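Local coordinates for ankyrin repeat domain protein (Legionella pneumophila subsp. pneumophila, PDB 6MCA), which is a Legionella effector with ankyrin repeats and a cysteine protease-like region that interacts with LARP7, a component of the host 7SK snRNP complex, at residues Val192-Asp197 with Cys347-Val352; Asp223-Ala228 with Gln353-Val358; Leu151-Ala156 with Gly185-Phe190. One frame throughout, in Å; residues are numbered along the deposited sequence. Where two conformers were deposited one is given.

Helix 188-202 is common to contacts 1 and 3: its first turn takes part in contact 3, and residues 192-197, the turn after it, form contact 1. Their centres lie about 10 Å apart. Contact 2 is about 8 Å from contact 1, centre to centre, and joins the elements that come next in the chain on each side, helix 215-233 and helix 355-364. Contacts 2 and 3 do not touch; their centres are about 17 Å apart. Along the sequence contact 3 closes first, whereas contacts 1 and 2 interleave. The three thus run in a row through the interior, from helix 147-162 beside the ankyrin-repeat region to the helices packed on the five-stranded antiparallel sheet.

Contact 1: residues Val192-Asp197 with Cys347-Val352; sequences VAVVKD and CSWANV
Val194 meets Trp349 at the benzene end of the indole, the valine side chain crossing the tryptophan at about a right angle. Val194 CG1 lies near the ring plane, 3.9 Å from both CZ3 and CH2 of Trp349, so it touches an edge rather than a face. Val194 was deposited in two conformers, and this exact fit belongs to the one with chi1 at 87°, where CG1 sits between the backbone N and the carbonyl carbon. The indole reaches across because Trp349 CG is anti to its own backbone nitrogen (chi1 172°), which carries the six-membered ring toward helix 188-202. Helix 348-353 packs beside the five-stranded antiparallel sheet, Val352 touching Cys269 of strand 266-273; with Cys347 next to its N-terminal end, this is consistent with the cysteine protease-like character of the protein. One turn on from Trp349, Val352 points toward helix 188-202, and its CG1 comes within 4.2 Å of Val195 CG2. That is a looser methyl-to-methyl touch. Phe225 of helix 215-233 packs against both of these valines, while His161 stacks on the indole of Trp349.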
ATOM      1  N   VAL A 192       3.119   2.588   0.839  1.00 19.07           N
ATOM      2  CA  VAL A 192       4.264   3.123   1.574  1.00 21.40           C
ATOM      3  C   VAL A 192       4.608   2.218   2.752  1.00 25.41           C
ATOM      4  O   VAL A 192       5.776   1.858   2.970  1.00 27.31           O
ATOM      5  CB  VAL A 192       3.978   4.564   2.034  1.00 31.36           C
ATOM      6  CG1 VAL A 192       5.130   5.095   2.872  1.00 25.36           C
ATOM      7  CG2 VAL A 192       3.728   5.465   0.835  1.00 27.03           C
ATOM      8  N   ALA A 193       3.588   1.825   3.520  1.00 27.23           N
ATOM      9  CA  ALA A 193       3.824   0.970   4.680  1.00 36.87           C
ATOM     10  C   ALA A 193       4.422  -0.374   4.270  1.00 26.42           C
ATOM     11  O   ALA A 193       5.389  -0.848   4.884  1.00 30.64           O
ATOM     12  CB  ALA A 193       2.523   0.769   5.456  1.00 27.45           C
ATOM     13  N   VAL A 194       3.868  -0.993   3.225  0.77 22.69           N
ATOM     14  CA  VAL A 194       4.335  -2.315   2.826  0.77 25.92           C
ATOM     15  C   VAL A 194       5.729  -2.238   2.217  0.77 27.54           C
ATOM     16  O   VAL A 194       6.526  -3.169   2.372  0.77 29.02           O
ATOM     17  CB  VAL A 194       3.315  -2.978   1.878  0.77 26.97           C
ATOM     18  CG1 VAL A 194       3.563  -2.589   0.426  0.77 26.19           C
ATOM     19  CG2 VAL A 194       3.341  -4.490   2.044  0.77 31.08           C
ATOM     20  N   VAL A 195       6.073  -1.124   1.563  1.00 27.41           N
ATOM     21  CA  VAL A 195       7.412  -0.987   0.997  1.00 25.33           C
ATOM     22  C   VAL A 195       8.439  -0.831   2.108  1.00 24.42           C
ATOM     23  O   VAL A 195       9.519  -1.439   2.066  1.00 28.84           O
ATOM     24  CB  VAL A 195       7.459   0.191   0.006  1.00 26.92           C
ATOM     25  CG1 VAL A 195       8.898   0.620  -0.246  1.00 13.93           C
ATOM     26  CG2 VAL A 195       6.785  -0.194  -1.296  1.00 17.14           C
ATOM     27  N   LYS A 196       8.118  -0.027   3.126  1.00 20.64           N
ATOM     28  CA  LYS A 196       9.025   0.095   4.264  1.00 28.78           C
ATOM     29  C   LYS A 196       9.220  -1.253   4.953  1.00 29.97           C
ATOM     30  O   LYS A 196      10.351  -1.643   5.280  1.00 18.59           O
ATOM     31  CB  LYS A 196       8.499   1.139   5.248  1.00 21.34           C
ATOM     32  CG  LYS A 196       9.420   1.377   6.428  1.00 30.76           C
ATOM     33  CD  LYS A 196       8.769   2.265   7.470  1.00 39.80           C
ATOM     34  CE  LYS A 196       9.561   2.251   8.764  1.00 42.65           C
ATOM     35  NZ  LYS A 196       8.883   3.024   9.841  1.00 44.91           N
ATOM     36  N   ASP A 197       8.125  -1.991   5.166  1.00 21.50           N
ATOM     37  CA  ASP A 197       8.236  -3.289   5.825  1.00 22.49           C
ATOM     38  C   ASP A 197       9.024  -4.283   4.976  1.00 25.83           C
ATOM     39  O   ASP A 197       9.781  -5.105   5.510  1.00 25.06           O
ATOM     40  CB  ASP A 197       6.846  -3.839   6.142  1.00 26.42           C
ATOM     41  CG  ASP A 197       6.902  -5.133   6.923  1.00 34.70           C
ATOM     42  OD1 ASP A 197       7.194  -5.080   8.138  1.00 37.88           O
ATOM     43  OD2 ASP A 197       6.657  -6.202   6.325  1.00 35.29           O
ATOM     44  N   CYS A 347       0.817   2.662 -13.115  1.00 48.59           N
ATOM     45  CA  CYS A 347       2.241   2.744 -12.820  1.00 39.14           C
ATOM     46  C   CYS A 347       2.538   3.236 -11.409  1.00 30.06           C
ATOM     47  O   CYS A 347       3.715   3.393 -11.064  1.00 31.52           O
ATOM     48  CB  CYS A 347       2.929   3.668 -13.829  1.00 26.77           C
ATOM     49  SG  CYS A 347       2.319   5.371 -13.781  1.00 38.70           S
ATOM     50  N   SER A 348       1.510   3.484 -10.593  1.00 25.50           N
ATOM     51  CA  SER A 348       1.729   4.048  -9.264  1.00 33.73           C
ATOM     52  C   SER A 348       2.613   3.140  -8.416  1.00 30.48           C
ATOM     53  O   SER A 348       3.562   3.604  -7.768  1.00 30.87           O
ATOM     54  CB  SER A 348       0.385   4.289  -8.577  1.00 35.72           C
ATOM     55  OG  SER A 348      -0.468   5.081  -9.383  1.00 36.09           O
ATOM     56  N   TRP A 349       2.314   1.839  -8.410  1.00 22.86           N
ATOM     57  CA  TRP A 349       3.120   0.895  -7.643  1.00 21.80           C
ATOM     58  C   TRP A 349       4.573   0.922  -8.095  1.00 26.26           C
ATOM     59  O   TRP A 349       5.488   1.013  -7.269  1.00 29.00           O
ATOM     60  CB  TRP A 349       2.543  -0.515  -7.771  1.00 23.54           C
ATOM     61  CG  TRP A 349       3.425  -1.568  -7.170  1.00 34.54           C
ATOM     62  CD1 TRP A 349       4.372  -2.313  -7.815  1.00 25.73           C
ATOM     63  CD2 TRP A 349       3.448  -1.991  -5.801  1.00 30.21           C
ATOM     64  NE1 TRP A 349       4.979  -3.173  -6.933  1.00 30.14           N
ATOM     65  CE2 TRP A 349       4.430  -2.995  -5.689  1.00 30.48           C
ATOM     66  CE3 TRP A 349       2.730  -1.619  -4.660  1.00 31.70           C
ATOM     67  CZ2 TRP A 349       4.713  -3.632  -4.483  1.00 21.13           C
ATOM     68  CZ3 TRP A 349       3.014  -2.252  -3.462  1.00 30.34           C
ATOM     69  CH2 TRP A 349       3.996  -3.247  -3.384  1.00 24.47           C
ATOM     70  N   ALA A 350       4.803   0.845  -9.409  1.00 19.12           N
ATOM     71  CA  ALA A 350       6.166   0.870  -9.928  1.00 20.42           C
ATOM     72  C   ALA A 350       6.855   2.190  -9.606  1.00 21.79           C
ATOM     73  O   ALA A 350       8.058   2.218  -9.316  1.00 21.38           O
ATOM     74  CB  ALA A 350       6.159   0.621 -11.435  1.00 22.30           C
ATOM     75  N   ASN A 351       6.106   3.295  -9.647  1.00 19.94           N
ATOM     76  CA  ASN A 351       6.682   4.591  -9.302  1.00 26.54           C
ATOM     77  C   ASN A 351       7.149   4.615  -7.854  1.00 24.72           C
ATOM     78  O   ASN A 351       8.220   5.154  -7.549  1.00 17.85           O
ATOM     79  CB  ASN A 351       5.667   5.706  -9.557  1.00 26.68           C
ATOM     80  CG  ASN A 351       5.499   6.017 -11.032  1.00 27.86           C
ATOM     81  OD1 ASN A 351       6.311   5.609 -11.861  1.00 30.26           O
ATOM     82  ND2 ASN A 351       4.440   6.746 -11.365  1.00 27.85           N
ATOM     83  N   VAL A 352       6.363   4.034  -6.946  1.00 33.46           N
ATOM     84  CA  VAL A 352       6.779   3.989  -5.546  1.00 25.56           C
ATOM     85  C   VAL A 352       7.971   3.054  -5.371  1.00 31.30           C
ATOM     86  O   VAL A 352       8.900   3.352  -4.609  1.00 22.33           O
ATOM     87  CB  VAL A 352       5.600   3.586  -4.642  1.00 29.64           C
ATOM     88  CG1 VAL A 352       6.045   3.537  -3.189  1.00 16.72           C
ATOM     89  CG2 VAL A 352       4.447   4.563  -4.811  1.00 16.42           C
TER

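Contact 2: residues Asp223-Ala228 with Gln353-Val358; sequences DAFTDA and QAVVPV
The phenyl ring of Phe225 is the flat group that carries this contact, and Val355 and Val356 approach it obliquely from opposite sides of its plane. Val355 comes closest: its CG1 lies 3.9 Å from Phe225 CZ, and CE2 of the same ring is nearly as close. Val356 is more distant, CG2 standing 4.4 Å from Phe225 CE2. Helix 188-202 adds two more neighbours, Val195 setting a methyl over the face turned away from Val355 and Val192 meeting the CD1 edge. Phe225 and Val355 reach toward each other from opposite directions, so the ring spans much of the gap between backbones whose CA atoms, in these two residues, are 9.5 Å apart. In Val355 a chi1 of 166° puts CG1 anti to the backbone N and sends this branch to the far end of the ring. The contact joins helix 215-233 to helix 355-364 above the five-stranded antiparallel sheet, where Ile258 of strand 256-263 touches both Phe225 and Val355. All three touching residues are buried, and every atom that meets across the contact is carbon. With no polar pair across these segments, the ring is held by the fit of its neighbours rather than by a directional bond, and the attraction comes from dispersion and the exclusion of water.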
ATOM      1  N   ASP A 223      13.755   5.662   6.742  1.00 14.12           N
ATOM      2  CA  ASP A 223      13.428   6.864   7.500  1.00 13.35           C
ATOM      3  C   ASP A 223      12.532   7.784   6.685  1.00 31.22           C
ATOM      4  O   ASP A 223      11.442   8.166   7.129  1.00 24.19           O
ATOM      5  CB  ASP A 223      14.710   7.591   7.911  1.00 16.89           C
ATOM      6  CG  ASP A 223      15.406   6.933   9.084  1.00 28.21           C
ATOM      7  OD1 ASP A 223      16.491   7.413   9.473  1.00 34.02           O
ATOM      8  OD2 ASP A 223      14.869   5.941   9.618  1.00 25.08           O
ATOM      9  N   ALA A 224      12.964   8.104   5.461  1.00 23.93           N
ATOM     10  CA  ALA A 224      12.177   8.986   4.610  1.00 23.65           C
ATOM     11  C   ALA A 224      10.771   8.436   4.421  1.00 31.25           C
ATOM     12  O   ALA A 224       9.780   9.159   4.596  1.00 22.64           O
ATOM     13  CB  ALA A 224      12.878   9.178   3.267  1.00 21.86           C
ATOM     14  N   PHE A 225      10.665   7.136   4.123  1.00 15.37           N
ATOM     15  CA  PHE A 225       9.348   6.536   3.946  1.00 22.20           C
ATOM     16  C   PHE A 225       8.490   6.754   5.181  1.00 28.77           C
ATOM     17  O   PHE A 225       7.320   7.148   5.071  1.00 26.52           O
ATOM     18  CB  PHE A 225       9.481   5.048   3.627  1.00 16.60           C
ATOM     19  CG  PHE A 225       9.524   4.746   2.157  1.00 24.54           C
ATOM     20  CD1 PHE A 225       8.385   4.871   1.377  1.00 26.20           C
ATOM     21  CD2 PHE A 225      10.702   4.342   1.552  1.00 22.62           C
ATOM     22  CE1 PHE A 225       8.420   4.595   0.022  1.00 22.60           C
ATOM     23  CE2 PHE A 225      10.743   4.066   0.198  1.00 22.55           C
ATOM     24  CZ  PHE A 225       9.600   4.191  -0.568  1.00 23.15           C
ATOM     25  N   THR A 226       9.073   6.555   6.367  1.00 21.78           N
ATOM     26  CA  THR A 226       8.365   6.833   7.610  1.00 24.23           C
ATOM     27  C   THR A 226       7.762   8.229   7.575  1.00 28.25           C
ATOM     28  O   THR A 226       6.543   8.402   7.706  1.00 26.99           O
ATOM     29  CB  THR A 226       9.314   6.690   8.802  1.00 32.70           C
ATOM     30  OG1 THR A 226       9.816   5.352   8.858  1.00 28.48           O
ATOM     31  CG2 THR A 226       8.591   7.013  10.101  1.00 16.20           C
ATOM     32  N   ASP A 227       8.610   9.235   7.338  1.00 19.13           N
ATOM     33  CA  ASP A 227       8.120  10.606   7.288  1.00 25.95           C
ATOM     34  C   ASP A 227       7.020  10.746   6.248  1.00 27.37           C
ATOM     35  O   ASP A 227       5.979  11.362   6.514  1.00 30.84           O
ATOM     36  CB  ASP A 227       9.274  11.565   6.999  1.00 26.87           C
ATOM     37  CG  ASP A 227      10.293  11.601   8.123  1.00 50.03           C
ATOM     38  OD1 ASP A 227       9.932  11.248   9.266  1.00 42.07           O
ATOM     39  OD2 ASP A 227      11.456  11.981   7.864  1.00 43.38           O
ATOM     40  N   ALA A 228       7.209  10.127   5.078  1.00 18.29           N
ATOM     41  CA  ALA A 228       6.189  10.186   4.038  1.00 28.85           C
ATOM     42  C   ALA A 228       4.845   9.735   4.586  1.00 32.71           C
ATOM     43  O   ALA A 228       3.833  10.434   4.440  1.00 33.27           O
ATOM     44  CB  ALA A 228       6.607   9.331   2.840  1.00 21.23           C
ATOM     45  N   GLN A 353       7.971   1.915  -6.072  1.00 19.89           N
ATOM     46  CA  GLN A 353       9.096   0.988  -5.969  1.00 17.70           C
ATOM     47  C   GLN A 353      10.395   1.639  -6.425  1.00 28.39           C
ATOM     48  O   GLN A 353      11.448   1.446  -5.804  1.00 22.19           O
ATOM     49  CB  GLN A 353       8.838  -0.280  -6.789  1.00 23.53           C
ATOM     50  CG  GLN A 353       7.563  -1.033  -6.459  1.00 31.06           C
ATOM     51  CD  GLN A 353       7.327  -1.176  -4.971  1.00 31.84           C
ATOM     52  OE1 GLN A 353       8.109  -1.811  -4.264  1.00 34.03           O
ATOM     53  NE2 GLN A 353       6.241  -0.586  -4.488  1.00 23.04           N
ATOM     54  N   ALA A 354      10.341   2.418  -7.508  1.00 23.97           N
ATOM     55  CA  ALA A 354      11.545   3.027  -8.062  1.00 17.98           C
ATOM     56  C   ALA A 354      12.180   4.053  -7.133  1.00 17.64           C
ATOM     57  O   ALA A 354      13.303   4.488  -7.404  1.00 20.21           O
ATOM     58  CB  ALA A 354      11.231   3.680  -9.409  1.00 23.81           C
ATOM     59  N   VAL A 355      11.500   4.447  -6.054  1.00 20.12           N
ATOM     60  CA  VAL A 355      12.069   5.415  -5.121  1.00 16.83           C
ATOM     61  C   VAL A 355      13.348   4.878  -4.489  1.00 23.97           C
ATOM     62  O   VAL A 355      14.283   5.643  -4.218  1.00 25.39           O
ATOM     63  CB  VAL A 355      11.021   5.794  -4.053  1.00 28.82           C
ATOM     64  CG1 VAL A 355      11.671   6.514  -2.880  1.00 16.14           C
ATOM     65  CG2 VAL A 355       9.929   6.655  -4.665  1.00 20.28           C
ATOM     66  N   VAL A 356      13.425   3.568  -4.270  1.00 19.93           N
ATOM     67  CA  VAL A 356      14.557   2.959  -3.571  1.00 24.46           C
ATOM     68  C   VAL A 356      15.848   3.154  -4.365  1.00 22.25           C
ATOM     69  O   VAL A 356      16.797   3.751  -3.830  1.00 23.98           O
ATOM     70  CB  VAL A 356      14.286   1.474  -3.266  1.00 30.13           C
ATOM     71  CG1 VAL A 356      15.534   0.808  -2.710  1.00 26.13           C
ATOM     72  CG2 VAL A 356      13.117   1.332  -2.300  1.00 17.83           C
ATOM     73  N   PRO A 357      15.953   2.699  -5.624  1.00 16.76           N
ATOM     74  CA  PRO A 357      17.213   2.928  -6.352  1.00 19.23           C
ATOM     75  C   PRO A 357      17.503   4.396  -6.597  1.00 19.69           C
ATOM     76  O   PRO A 357      18.673   4.799  -6.571  1.00 25.59           O
ATOM     77  CB  PRO A 357      17.008   2.164  -7.668  1.00 20.32           C
ATOM     78  CG  PRO A 357      15.544   2.101  -7.842  1.00 23.20           C
ATOM     79  CD  PRO A 357      14.977   1.977  -6.463  1.00 17.15           C
ATOM     80  N   VAL A 358      16.472   5.214  -6.814  1.00 24.57           N
ATOM     81  CA  VAL A 358      16.689   6.637  -7.054  1.00 17.16           C
ATOM     82  C   VAL A 358      17.260   7.309  -5.810  1.00 19.40           C
ATOM     83  O   VAL A 358      18.235   8.066  -5.887  1.00 24.88           O
ATOM     84  CB  VAL A 358      15.383   7.308  -7.511  1.00 22.67           C
ATOM     85  CG1 VAL A 358      15.567   8.812  -7.621  1.00 16.89           C
ATOM     86  CG2 VAL A 358      14.938   6.729  -8.839  1.00 20.35           C
TER

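Contact 3: residues Leu151-Ala156 with Gly185-Phe190; sequences LDFINA and GFILEF
Phe153 and Phe190 form the tight part, an offset edge-to-face pair in which the edge of Phe153 is directed at the face of Phe190. The ring centroids are 5.5 Å apart and the planes stand at 74°. The closest atoms are Phe153 CE2 and Phe190 CE1, separated by 3.7 Å, and the two side chains run antiparallel and displaced from one another. Each has CG anti to its backbone N (chi1 176° in Phe153, 171° in Phe190), which lets both rings extend into the gap between the backbones. Ile154 adds its CG1 at the rim of the second ring, 4.2 Å from Phe190 CE1. The chain leaves helix 147-162, makes a two-stranded antiparallel beta-hairpin (168-172 and 178-182) and enters helix 188-202, with Ile187 at its N-cap position; Leu181 of the hairpin packs against Phe153. Tyr127 of helix 126-131 touches Phe190. Packing slackens at Ile187, which is partly exposed: its CD1 comes only to 4.4 Å from Phe153 CZ, near the plane of that ring. On this looser side a tartaric acid molecule, probably from the crystallisation liquor, is bound about 4 Å from the Ile187 side chain.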
ATOM      1  N   LEU A 151      -3.149 -10.514   7.714  1.00 35.00           N
ATOM      2  CA  LEU A 151      -2.009 -11.141   7.049  1.00 24.22           C
ATOM      3  C   LEU A 151      -2.355 -11.551   5.623  1.00 28.70           C
ATOM      4  O   LEU A 151      -1.566 -11.329   4.696  1.00 27.38           O
ATOM      5  CB  LEU A 151      -1.524 -12.347   7.852  1.00 25.49           C
ATOM      6  CG  LEU A 151      -0.910 -12.059   9.223  1.00 35.32           C
ATOM      7  CD1 LEU A 151      -0.323 -13.329   9.821  1.00 36.13           C
ATOM      8  CD2 LEU A 151       0.144 -10.969   9.126  1.00 24.44           C
ATOM      9  N   ASP A 152      -3.539 -12.138   5.424  1.00 29.35           N
ATOM     10  CA  ASP A 152      -3.936 -12.583   4.094  1.00 34.74           C
ATOM     11  C   ASP A 152      -4.164 -11.404   3.161  1.00 37.06           C
ATOM     12  O   ASP A 152      -3.787 -11.461   1.986  1.00 35.23           O
ATOM     13  CB  ASP A 152      -5.191 -13.450   4.180  1.00 34.98           C
ATOM     14  CG  ASP A 152      -4.951 -14.751   4.921  1.00 49.28           C
ATOM     15  OD1 ASP A 152      -3.783 -15.192   4.989  1.00 46.76           O
ATOM     16  OD2 ASP A 152      -5.929 -15.332   5.437  1.00 45.07           O
ATOM     17  N   PHE A 153      -4.777 -10.325   3.659  1.00 34.51           N
ATOM     18  CA  PHE A 153      -4.945  -9.136   2.829  1.00 31.72           C
ATOM     19  C   PHE A 153      -3.594  -8.587   2.387  1.00 32.86           C
ATOM     20  O   PHE A 153      -3.382  -8.302   1.200  1.00 26.20           O
ATOM     21  CB  PHE A 153      -5.738  -8.065   3.584  1.00 30.94           C
ATOM     22  CG  PHE A 153      -5.873  -6.768   2.832  1.00 32.09           C
ATOM     23  CD1 PHE A 153      -6.920  -6.572   1.946  1.00 36.40           C
ATOM     24  CD2 PHE A 153      -4.954  -5.744   3.010  1.00 31.26           C
ATOM     25  CE1 PHE A 153      -7.046  -5.383   1.250  1.00 31.39           C
ATOM     26  CE2 PHE A 153      -5.074  -4.555   2.315  1.00 33.27           C
ATOM     27  CZ  PHE A 153      -6.123  -4.373   1.436  1.00 35.79           C
ATOM     28  N   ILE A 154      -2.666  -8.430   3.337  1.00 25.95           N
ATOM     29  CA  ILE A 154      -1.349  -7.885   3.014  1.00 20.88           C
ATOM     30  C   ILE A 154      -0.647  -8.766   1.990  1.00 32.01           C
ATOM     31  O   ILE A 154      -0.097  -8.276   0.995  1.00 35.51           O
ATOM     32  CB  ILE A 154      -0.506  -7.728   4.292  1.00 32.18           C
ATOM     33  CG1 ILE A 154      -1.132  -6.687   5.221  1.00 24.50           C
ATOM     34  CG2 ILE A 154       0.930  -7.353   3.941  1.00 14.82           C
ATOM     35  CD1 ILE A 154      -0.555  -6.696   6.622  1.00 25.77           C
ATOM     36  N   ASN A 155      -0.666 -10.084   2.211  1.00 33.22           N
ATOM     37  CA  ASN A 155       0.036 -10.994   1.314  1.00 25.56           C
ATOM     38  C   ASN A 155      -0.587 -11.002  -0.077  1.00 30.11           C
ATOM     39  O   ASN A 155       0.133 -11.002  -1.082  1.00 26.72           O
ATOM     40  CB  ASN A 155       0.052 -12.402   1.907  1.00 27.36           C
ATOM     41  CG  ASN A 155       0.588 -13.438   0.939  1.00 30.57           C
ATOM     42  OD1 ASN A 155       1.800 -13.603   0.796  1.00 40.35           O
ATOM     43  ND2 ASN A 155      -0.315 -14.144   0.270  1.00 36.20           N
ATOM     44  N   ALA A 156      -1.921 -11.004  -0.158  1.00 26.85           N
ATOM     45  CA  ALA A 156      -2.581 -11.018  -1.458  1.00 26.24           C
ATOM     46  C   ALA A 156      -2.302  -9.737  -2.232  1.00 26.26           C
ATOM     47  O   ALA A 156      -2.027  -9.783  -3.438  1.00 30.19           O
ATOM     48  CB  ALA A 156      -4.085 -11.223  -1.282  1.00 33.02           C
ATOM     49  N   GLY A 185      -5.934  -2.714  -7.740  1.00 34.11           N
ATOM     50  CA  GLY A 185      -6.243  -1.502  -6.999  1.00 36.03           C
ATOM     51  C   GLY A 185      -5.024  -1.001  -6.246  1.00 37.27           C
ATOM     52  O   GLY A 185      -4.362  -1.761  -5.529  1.00 40.67           O
ATOM     53  N   PHE A 186      -4.720   0.284  -6.407  1.00 36.01           N
ATOM     54  CA  PHE A 186      -3.567   0.900  -5.766  1.00 33.47           C
ATOM     55  C   PHE A 186      -4.016   1.699  -4.549  1.00 27.82           C
ATOM     56  O   PHE A 186      -4.960   2.491  -4.633  1.00 31.49           O
ATOM     57  CB  PHE A 186      -2.815   1.808  -6.742  1.00 27.38           C
ATOM     58  CG  PHE A 186      -1.644   2.519  -6.125  1.00 33.42           C
ATOM     59  CD1 PHE A 186      -0.432   1.870  -5.957  1.00 29.30           C
ATOM     60  CD2 PHE A 186      -1.756   3.836  -5.710  1.00 28.56           C
ATOM     61  CE1 PHE A 186       0.647   2.521  -5.388  1.00 27.61           C
ATOM     62  CE2 PHE A 186      -0.680   4.493  -5.139  1.00 34.68           C
ATOM     63  CZ  PHE A 186       0.523   3.834  -4.979  1.00 22.85           C
ATOM     64  N   ILE A 187      -3.336   1.486  -3.424  1.00 22.28           N
ATOM     65  CA  ILE A 187      -3.582   2.218  -2.187  1.00 19.38           C
ATOM     66  C   ILE A 187      -2.256   2.816  -1.738  1.00 26.84           C
ATOM     67  O   ILE A 187      -1.295   2.079  -1.488  1.00 33.67           O
ATOM     68  CB  ILE A 187      -4.176   1.319  -1.090  1.00 25.16           C
ATOM     69  CG1 ILE A 187      -5.378   0.542  -1.632  1.00 24.00           C
ATOM     70  CG2 ILE A 187      -4.576   2.149   0.119  1.00 17.08           C
ATOM     71  CD1 ILE A 187      -5.833  -0.589  -0.737  1.00 31.41           C
ATOM     72  N   LEU A 188      -2.208   4.145  -1.626  1.00 26.64           N
ATOM     73  CA  LEU A 188      -0.930   4.835  -1.463  1.00 24.34           C
ATOM     74  C   LEU A 188      -0.326   4.594  -0.083  1.00 21.44           C
ATOM     75  O   LEU A 188       0.838   4.194   0.032  1.00 28.62           O
ATOM     76  CB  LEU A 188      -1.109   6.331  -1.722  1.00 23.40           C
ATOM     77  CG  LEU A 188       0.161   7.180  -1.670  1.00 29.85           C
ATOM     78  CD1 LEU A 188       1.186   6.674  -2.673  1.00 23.34           C
ATOM     79  CD2 LEU A 188      -0.163   8.643  -1.924  1.00 27.59           C
ATOM     80  N   GLU A 189      -1.094   4.858   0.978  1.00 20.03           N
ATOM     81  CA  GLU A 189      -0.571   4.680   2.331  1.00 32.43           C
ATOM     82  C   GLU A 189      -0.215   3.223   2.595  1.00 28.53           C
ATOM     83  O   GLU A 189       0.830   2.923   3.195  1.00 28.72           O
ATOM     84  CB  GLU A 189      -1.592   5.181   3.353  1.00 30.67           C
ATOM     85  CG  GLU A 189      -2.117   6.580   3.064  1.00 39.34           C
ATOM     86  CD  GLU A 189      -2.909   7.159   4.222  1.00 45.84           C
ATOM     87  OE1 GLU A 189      -2.310   7.410   5.288  1.00 57.65           O
ATOM     88  OE2 GLU A 189      -4.130   7.366   4.063  1.00 58.59           O
ATOM     89  N   PHE A 190      -1.077   2.304   2.153  1.00 23.36           N
ATOM     90  CA  PHE A 190      -0.762   0.885   2.234  1.00 27.10           C
ATOM     91  C   PHE A 190       0.537   0.571   1.507  1.00 29.54           C
ATOM     92  O   PHE A 190       1.367  -0.194   2.011  1.00 29.93           O
ATOM     93  CB  PHE A 190      -1.915   0.061   1.656  1.00 23.38           C
ATOM     94  CG  PHE A 190      -1.600  -1.401   1.494  1.00 25.61           C
ATOM     95  CD1 PHE A 190      -1.728  -2.273   2.563  1.00 30.26           C
ATOM     96  CD2 PHE A 190      -1.183  -1.904   0.271  1.00 30.17           C
ATOM     97  CE1 PHE A 190      -1.445  -3.618   2.419  1.00 23.87           C
ATOM     98  CE2 PHE A 190      -0.895  -3.247   0.122  1.00 37.77           C
ATOM     99  CZ  PHE A 190      -1.027  -4.105   1.197  1.00 32.59           C
TER